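Local coordinates for protein aldehyde dehydrogenase (Listeria monocytogenes, PDB 3K9D) that probably oxidises an aldehyde, with NAD or NADP as the electron acceptor, at residues N22-E27 with G136-F141; V107-V112 with T192-A197. All coordinates share one frame; numbering follows the deposited sequence.

How the interactions relate
Both contacts reach one sheet of the chain, their centres 9 Å apart. The broken strand 102-116 joins them: strand 138-143 of interaction 1 and strand 192-197 of interaction 2 both pair with it in parallel. G110 N of interaction 2 donates to N137 OD1 of interaction 1 at 2.9 Å, and V140 N probably bonds to V112 O at 2.9 Å. G136 O, which accepts a bond from Q25, also packs on P108 CB at 3.4 Å. In aldehyde dehydrogenases a sheet of this kind forms the core of the Rossmann-like cofactor domain; here interaction 1 packs a helix against it and interaction 2 pairs two of its strands.

Interaction 1: N22-E27 with G136-F141; sequences NKAQKE and GNSIVF
Q25, on the last turns of helix 6-28, packs against G136 and S138 where helix 121-134 gives way to strand 138-143, so an N-terminal helix is docked on the sheet of what is probably the Rossmann-like cofactor domain. The buried side of the helix is close-fitting. Q25 CG stands anti to the backbone N (chi1 -171°) and comes within 3.4 Å of G136 O, then the chain bends at chi2 and its amide turns back to the same carbonyl. Q25 NE2 donates to G136 O at 3.0 Å, with an N-H...O angle of 165° and the oxygen almost in the plane of the Q25 amide. G136 is the glycine of a Schellman motif at the end of the preceding helix, and its carbonyl, past the end of that helix, takes the Q25 amide N-H. Nearer the backbone, Q25 CB rests on S138 OG at 3.4 Å, while the hydroxyl hydrogen-bonds to A21 O. The outward side is loose by comparison: K23, K26 and E27 are exposed and make no contact with the strand. A lighter touch on the packed side comes from A24, whose CB lies 3.9 Å from S138 OG.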
ATOM      1  N   ASN A  22     -13.303   7.359 -15.409  1.00 21.08           N
ATOM      2  CA  ASN A  22     -12.044   7.141 -16.121  1.00 18.98           C
ATOM      3  C   ASN A  22     -11.718   8.339 -17.011  1.00 16.75           C
ATOM      4  O   ASN A  22     -10.652   8.956 -16.872  1.00 16.19           O
ATOM      5  CB  ASN A  22     -12.143   5.850 -16.946  1.00 27.13           C
ATOM      6  CG  ASN A  22     -10.804   5.332 -17.396  1.00 30.91           C
ATOM      7  OD1 ASN A  22      -9.805   5.433 -16.684  1.00 32.12           O
ATOM      8  ND2 ASN A  22     -10.776   4.755 -18.587  1.00 25.43           N
ATOM      9  N   LYS A  23     -12.670   8.688 -17.877  1.00 15.58           N
ATOM     10  CA  LYS A  23     -12.560   9.852 -18.767  1.00 16.02           C
ATOM     11  C   LYS A  23     -12.364  11.162 -18.005  1.00 21.98           C
ATOM     12  O   LYS A  23     -11.500  11.969 -18.354  1.00 14.71           O
ATOM     13  CB  LYS A  23     -13.805   9.975 -19.656  1.00 18.47           C
ATOM     14  CG  LYS A  23     -13.941   8.907 -20.737  1.00 34.35           C
ATOM     15  CD  LYS A  23     -15.224   9.122 -21.518  1.00 29.77           C
ATOM     16  CE  LYS A  23     -15.877   7.811 -21.916  1.00 52.18           C
ATOM     17  NZ  LYS A  23     -17.330   8.011 -22.208  1.00 45.59           N
ATOM     18  N   ALA A  24     -13.153  11.347 -16.948  1.00 16.62           N
ATOM     19  CA  ALA A  24     -13.140  12.580 -16.173  1.00 16.51           C
ATOM     20  C   ALA A  24     -11.805  12.812 -15.477  1.00 14.30           C
ATOM     21  O   ALA A  24     -11.366  13.951 -15.352  1.00 19.14           O
ATOM     22  CB  ALA A  24     -14.286  12.580 -15.153  1.00 11.09           C
ATOM     23  N   GLN A  25     -11.180  11.726 -15.018  1.00 21.95           N
ATOM     24  CA  GLN A  25      -9.891  11.787 -14.317  1.00 18.65           C
ATOM     25  C   GLN A  25      -8.782  12.236 -15.272  1.00 19.59           C
ATOM     26  O   GLN A  25      -7.904  13.008 -14.887  1.00 21.64           O
ATOM     27  CB  GLN A  25      -9.566  10.435 -13.671  1.00 18.33           C
ATOM     28  CG  GLN A  25      -8.369  10.436 -12.737  1.00 25.92           C
ATOM     29  CD  GLN A  25      -7.063  10.285 -13.491  1.00 22.87           C
ATOM     30  OE1 GLN A  25      -6.994   9.570 -14.494  1.00 25.06           O
ATOM     31  NE2 GLN A  25      -6.033  10.993 -13.041  1.00 19.59           N
ATOM     32  N   LYS A  26      -8.842  11.771 -16.519  1.00 15.52           N
ATOM     33  CA  LYS A  26      -7.883  12.207 -17.552  1.00 18.28           C
ATOM     34  C   LYS A  26      -7.974  13.703 -17.798  1.00 17.31           C
ATOM     35  O   LYS A  26      -6.967  14.366 -18.025  1.00 22.79           O
ATOM     36  CB  LYS A  26      -8.033  11.376 -18.831  1.00 16.94           C
ATOM     37  CG  LYS A  26      -7.457   9.965 -18.613  1.00 26.73           C
ATOM     38  CD  LYS A  26      -7.710   8.990 -19.755  1.00 37.30           C
ATOM     39  CE  LYS A  26      -7.686   7.525 -19.270  1.00 31.63           C
ATOM     40  NZ  LYS A  26      -6.437   7.072 -18.593  1.00 25.71           N
ATOM     41  N   GLU A  27      -9.183  14.237 -17.667  1.00 18.99           N
ATOM     42  CA  GLU A  27      -9.393  15.670 -17.662  1.00 21.98           C
ATOM     43  C   GLU A  27      -8.860  16.354 -16.381  1.00 20.03           C
ATOM     44  O   GLU A  27      -8.213  17.390 -16.467  1.00 19.75           O
ATOM     45  CB  GLU A  27     -10.871  15.951 -17.888  1.00 23.85           C
ATOM     46  CG  GLU A  27     -11.163  17.248 -18.543  1.00 27.08           C
ATOM     47  CD  GLU A  27     -12.593  17.321 -19.022  1.00 49.80           C
ATOM     48  OE1 GLU A  27     -13.288  18.308 -18.687  1.00 37.57           O
ATOM     49  OE2 GLU A  27     -13.020  16.377 -19.725  1.00 48.96           O
ATOM     50  N   GLY A 136      -5.980  14.447  -7.620  1.00 16.58           N
ATOM     51  CA  GLY A 136      -6.216  14.392  -9.074  1.00 16.39           C
ATOM     52  C   GLY A 136      -6.943  13.149  -9.564  1.00 23.40           C
ATOM     53  O   GLY A 136      -6.843  12.785 -10.746  1.00 15.83           O
ATOM     54  N   ASN A 137      -7.689  12.514  -8.660  1.00 15.36           N
ATOM     55  CA  ASN A 137      -8.403  11.260  -8.932  1.00  9.37           C
ATOM     56  C   ASN A 137      -9.891  11.495  -9.104  1.00 15.24           C
ATOM     57  O   ASN A 137     -10.425  12.456  -8.570  1.00 20.55           O
ATOM     58  CB  ASN A 137      -8.274  10.319  -7.727  1.00 10.22           C
ATOM     59  CG  ASN A 137      -6.844   9.998  -7.366  1.00 21.73           C
ATOM     60  OD1 ASN A 137      -6.152   9.263  -8.079  1.00 21.30           O
ATOM     61  ND2 ASN A 137      -6.402  10.516  -6.230  1.00 16.42           N
ATOM     62  N   SER A 138     -10.571  10.579  -9.784  1.00 19.66           N
ATOM     63  CA  SER A 138     -12.026  10.532  -9.739  1.00 22.28           C
ATOM     64  C   SER A 138     -12.413   9.572  -8.629  1.00 20.65           C
ATOM     65  O   SER A 138     -11.549   8.864  -8.101  1.00 14.97           O
ATOM     66  CB  SER A 138     -12.601  10.050 -11.070  1.00 15.78           C
ATOM     67  OG  SER A 138     -12.515  11.067 -12.061  1.00 42.80           O
ATOM     68  N   ILE A 139     -13.694   9.537  -8.266  1.00 17.07           N
ATOM     69  CA  ILE A 139     -14.158   8.607  -7.214  1.00 12.39           C
ATOM     70  C   ILE A 139     -15.593   8.104  -7.485  1.00 19.47           C
ATOM     71  O   ILE A 139     -16.463   8.883  -7.865  1.00 13.95           O
ATOM     72  CB  ILE A 139     -13.947   9.207  -5.765  1.00 17.25           C
ATOM     73  CG1 ILE A 139     -14.214   8.155  -4.667  1.00 11.41           C
ATOM     74  CG2 ILE A 139     -14.744  10.553  -5.557  1.00 15.02           C
ATOM     75  CD1 ILE A 139     -13.600   8.481  -3.325  1.00  7.50           C
ATOM     76  N   VAL A 140     -15.813   6.794  -7.349  1.00 12.08           N
ATOM     77  CA  VAL A 140     -17.151   6.200  -7.499  1.00 13.10           C
ATOM     78  C   VAL A 140     -17.515   5.496  -6.195  1.00 16.37           C
ATOM     79  O   VAL A 140     -16.792   4.607  -5.748  1.00 15.79           O
ATOM     80  CB  VAL A 140     -17.240   5.170  -8.676  1.00 12.07           C
ATOM     81  CG1 VAL A 140     -18.685   4.743  -8.895  1.00 17.11           C
ATOM     82  CG2 VAL A 140     -16.698   5.751  -9.984  1.00 16.24           C
ATOM     83  N   PHE A 141     -18.628   5.905  -5.591  1.00 19.21           N
ATOM     84  CA  PHE A 141     -19.036   5.398  -4.288  1.00 13.20           C
ATOM     85  C   PHE A 141     -19.942   4.187  -4.316  1.00 14.16           C
ATOM     86  O   PHE A 141     -20.843   4.074  -5.148  1.00 12.19           O
ATOM     87  CB  PHE A 141     -19.683   6.502  -3.427  1.00 14.32           C
ATOM     88  CG  PHE A 141     -18.725   7.600  -3.036  1.00 15.39           C
ATOM     89  CD1 PHE A 141     -17.744   7.374  -2.077  1.00 24.67           C
ATOM     90  CD2 PHE A 141     -18.786   8.838  -3.641  1.00 17.16           C
ATOM     91  CE1 PHE A 141     -16.842   8.378  -1.708  1.00  8.93           C
ATOM     92  CE2 PHE A 141     -17.889   9.846  -3.292  1.00 13.99           C
ATOM     93  CZ  PHE A 141     -16.915   9.609  -2.318  1.00 11.84           C
TER

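Interaction 2: V107-V112 with T192-A197; sequences VPLGVV and TAVILA
The flat group here is the peptide carbonyl of V111, which accepts from A193 N: the nitrogen approaches V111 O at 2.9 Å, tilted 18° from the carbonyl plane, with an N-H...O angle of 165°. On one face of this parallel strand pair, where strand 192-197 runs beside strand 102-116 in a mixed sheet, V112 and V194 lie side by side and point the same way. V194 CG1 sits between the backbone N and the carbonyl carbon (chi1 78°) and meets both methyls of V112, with V112 CG1 at 3.8 Å. From L109, in the short loop that breaks strand 102-116, CD2 reaches V194 CB at 3.7 Å, its side chain running across that of V194 at a slant. Further along the strand, L196 CD1 touches V112 CG1 at 3.9 Å, so this one methyl packs on both V194 and L196. The loop end is close-packed. G110 has backbone angles that call for glycine, since a CB there would be jammed against L109 O. A424 of the second subunit packs on both L109 and A193, bringing the dimer interface to this end of the contact. Here the A193 methyl presses on the backbone, with A193 CB 3.1 Å from L109 O.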
ATOM      1  N   VAL A 107       1.707  11.399  -9.389  1.00 17.38           N
ATOM      2  CA  VAL A 107       0.876  10.729 -10.380  1.00 19.13           C
ATOM      3  C   VAL A 107      -0.390  10.265  -9.694  1.00 15.03           C
ATOM      4  O   VAL A 107      -0.313   9.433  -8.791  1.00 13.90           O
ATOM      5  CB  VAL A 107       1.595   9.492 -10.985  1.00 12.79           C
ATOM      6  CG1 VAL A 107       0.710   8.802 -11.997  1.00 17.51           C
ATOM      7  CG2 VAL A 107       2.881   9.898 -11.641  1.00 12.12           C
ATOM      8  N   PRO A 108      -1.557  10.788 -10.117  1.00 17.39           N
ATOM      9  CA  PRO A 108      -2.837  10.371  -9.532  1.00 15.98           C
ATOM     10  C   PRO A 108      -3.059   8.876  -9.742  1.00 22.54           C
ATOM     11  O   PRO A 108      -2.645   8.336 -10.771  1.00 20.42           O
ATOM     12  CB  PRO A 108      -3.870  11.154 -10.345  1.00 14.23           C
ATOM     13  CG  PRO A 108      -3.136  12.307 -10.894  1.00 20.28           C
ATOM     14  CD  PRO A 108      -1.754  11.787 -11.185  1.00 17.80           C
ATOM     15  N   LEU A 109      -3.678   8.219  -8.761  1.00 23.27           N
ATOM     16  CA  LEU A 109      -3.958   6.787  -8.845  1.00 18.74           C
ATOM     17  C   LEU A 109      -4.904   6.479 -10.014  1.00 19.59           C
ATOM     18  O   LEU A 109      -4.689   5.515 -10.746  1.00 19.06           O
ATOM     19  CB  LEU A 109      -4.487   6.230  -7.499  1.00 15.36           C
ATOM     20  CG  LEU A 109      -3.542   5.538  -6.499  1.00 28.27           C
ATOM     21  CD1 LEU A 109      -2.118   6.116  -6.505  1.00 27.19           C
ATOM     22  CD2 LEU A 109      -4.098   5.424  -5.052  1.00  9.02           C
ATOM     23  N   GLY A 110      -5.909   7.325 -10.226  1.00 11.50           N
ATOM     24  CA  GLY A 110      -6.942   7.041 -11.208  1.00 12.80           C
ATOM     25  C   GLY A 110      -8.349   7.093 -10.654  1.00 17.97           C
ATOM     26  O   GLY A 110      -8.752   8.099 -10.072  1.00 14.17           O
ATOM     27  N   VAL A 111      -9.127   6.036 -10.862  1.00 20.61           N
ATOM     28  CA  VAL A 111     -10.508   6.015 -10.347  1.00 17.87           C
ATOM     29  C   VAL A 111     -10.533   5.281  -9.001  1.00 23.06           C
ATOM     30  O   VAL A 111     -10.225   4.086  -8.932  1.00 22.16           O
ATOM     31  CB  VAL A 111     -11.493   5.318 -11.316  1.00 23.35           C
ATOM     32  CG1 VAL A 111     -12.913   5.322 -10.744  1.00 15.69           C
ATOM     33  CG2 VAL A 111     -11.463   5.965 -12.675  1.00 14.06           C
ATOM     34  N   VAL A 112     -10.879   6.018  -7.948  1.00 21.73           N
ATOM     35  CA  VAL A 112     -10.957   5.507  -6.583  1.00 20.24           C
ATOM     36  C   VAL A 112     -12.327   4.852  -6.356  1.00 18.08           C
ATOM     37  O   VAL A 112     -13.355   5.364  -6.815  1.00 17.83           O
ATOM     38  CB  VAL A 112     -10.725   6.660  -5.542  1.00 20.82           C
ATOM     39  CG1 VAL A 112     -10.732   6.152  -4.112  1.00 18.18           C
ATOM     40  CG2 VAL A 112      -9.394   7.366  -5.803  1.00 18.82           C
ATOM     41  N   THR A 192     -10.732   0.537 -12.108  1.00 22.37           N
ATOM     42  CA  THR A 192     -10.618   0.889 -10.691  1.00 25.72           C
ATOM     43  C   THR A 192      -9.167   0.760 -10.218  1.00 20.11           C
ATOM     44  O   THR A 192      -8.587  -0.331 -10.256  1.00 20.67           O
ATOM     45  CB  THR A 192     -11.542  -0.004  -9.836  1.00 23.96           C
ATOM     46  OG1 THR A 192     -12.890   0.131 -10.314  1.00 14.21           O
ATOM     47  CG2 THR A 192     -11.472   0.382  -8.352  1.00 18.78           C
ATOM     48  N   ALA A 193      -8.593   1.871  -9.751  1.00 12.02           N
ATOM     49  CA  ALA A 193      -7.166   1.928  -9.408  1.00 19.77           C
ATOM     50  C   ALA A 193      -6.852   1.583  -7.957  1.00 15.69           C
ATOM     51  O   ALA A 193      -5.747   1.099  -7.632  1.00 11.20           O
ATOM     52  CB  ALA A 193      -6.619   3.288  -9.732  1.00 13.49           C
ATOM     53  N   VAL A 194      -7.819   1.851  -7.087  1.00 13.76           N
ATOM     54  CA  VAL A 194      -7.636   1.680  -5.654  1.00 20.30           C
ATOM     55  C   VAL A 194      -8.996   1.539  -4.973  1.00 15.57           C
ATOM     56  O   VAL A 194     -10.007   2.028  -5.477  1.00 16.92           O
ATOM     57  CB  VAL A 194      -6.779   2.836  -5.029  1.00 18.28           C
ATOM     58  CG1 VAL A 194      -7.609   4.107  -4.850  1.00 15.85           C
ATOM     59  CG2 VAL A 194      -6.106   2.404  -3.703  1.00 18.63           C
ATOM     60  N   ILE A 195      -9.014   0.835  -3.844  1.00 17.95           N
ATOM     61  CA  ILE A 195     -10.214   0.748  -3.019  1.00 21.86           C
ATOM     62  C   ILE A 195      -9.943   1.380  -1.663  1.00 23.49           C
ATOM     63  O   ILE A 195      -9.001   0.978  -0.972  1.00 18.84           O
ATOM     64  CB  ILE A 195     -10.693  -0.725  -2.817  1.00 15.26           C
ATOM     65  CG1 ILE A 195     -10.869  -1.420  -4.163  1.00 16.74           C
ATOM     66  CG2 ILE A 195     -12.010  -0.771  -2.002  1.00 17.19           C
ATOM     67  CD1 ILE A 195     -10.727  -2.903  -4.105  1.00 16.25           C
ATOM     68  N   LEU A 196     -10.763   2.373  -1.297  1.00 22.85           N
ATOM     69  CA  LEU A 196     -10.873   2.811   0.100  1.00 24.98           C
ATOM     70  C   LEU A 196     -11.974   2.008   0.781  1.00 24.15           C
ATOM     71  O   LEU A 196     -13.169   2.230   0.564  1.00 18.43           O
ATOM     72  CB  LEU A 196     -11.138   4.305   0.219  1.00 22.18           C
ATOM     73  CG  LEU A 196     -10.043   5.225  -0.324  1.00 27.28           C
ATOM     74  CD1 LEU A 196     -10.473   6.694  -0.307  1.00 19.94           C
ATOM     75  CD2 LEU A 196      -8.787   5.019   0.472  1.00 26.46           C
ATOM     76  N   ALA A 197     -11.540   1.062   1.595  1.00 15.70           N
ATOM     77  CA  ALA A 197     -12.407   0.018   2.109  1.00 27.14           C
ATOM     78  C   ALA A 197     -12.809   0.342   3.542  1.00 26.24           C
ATOM     79  O   ALA A 197     -12.195  -0.141   4.488  1.00 23.28           O
ATOM     80  CB  ALA A 197     -11.692  -1.331   2.034  1.00 24.31           C
TER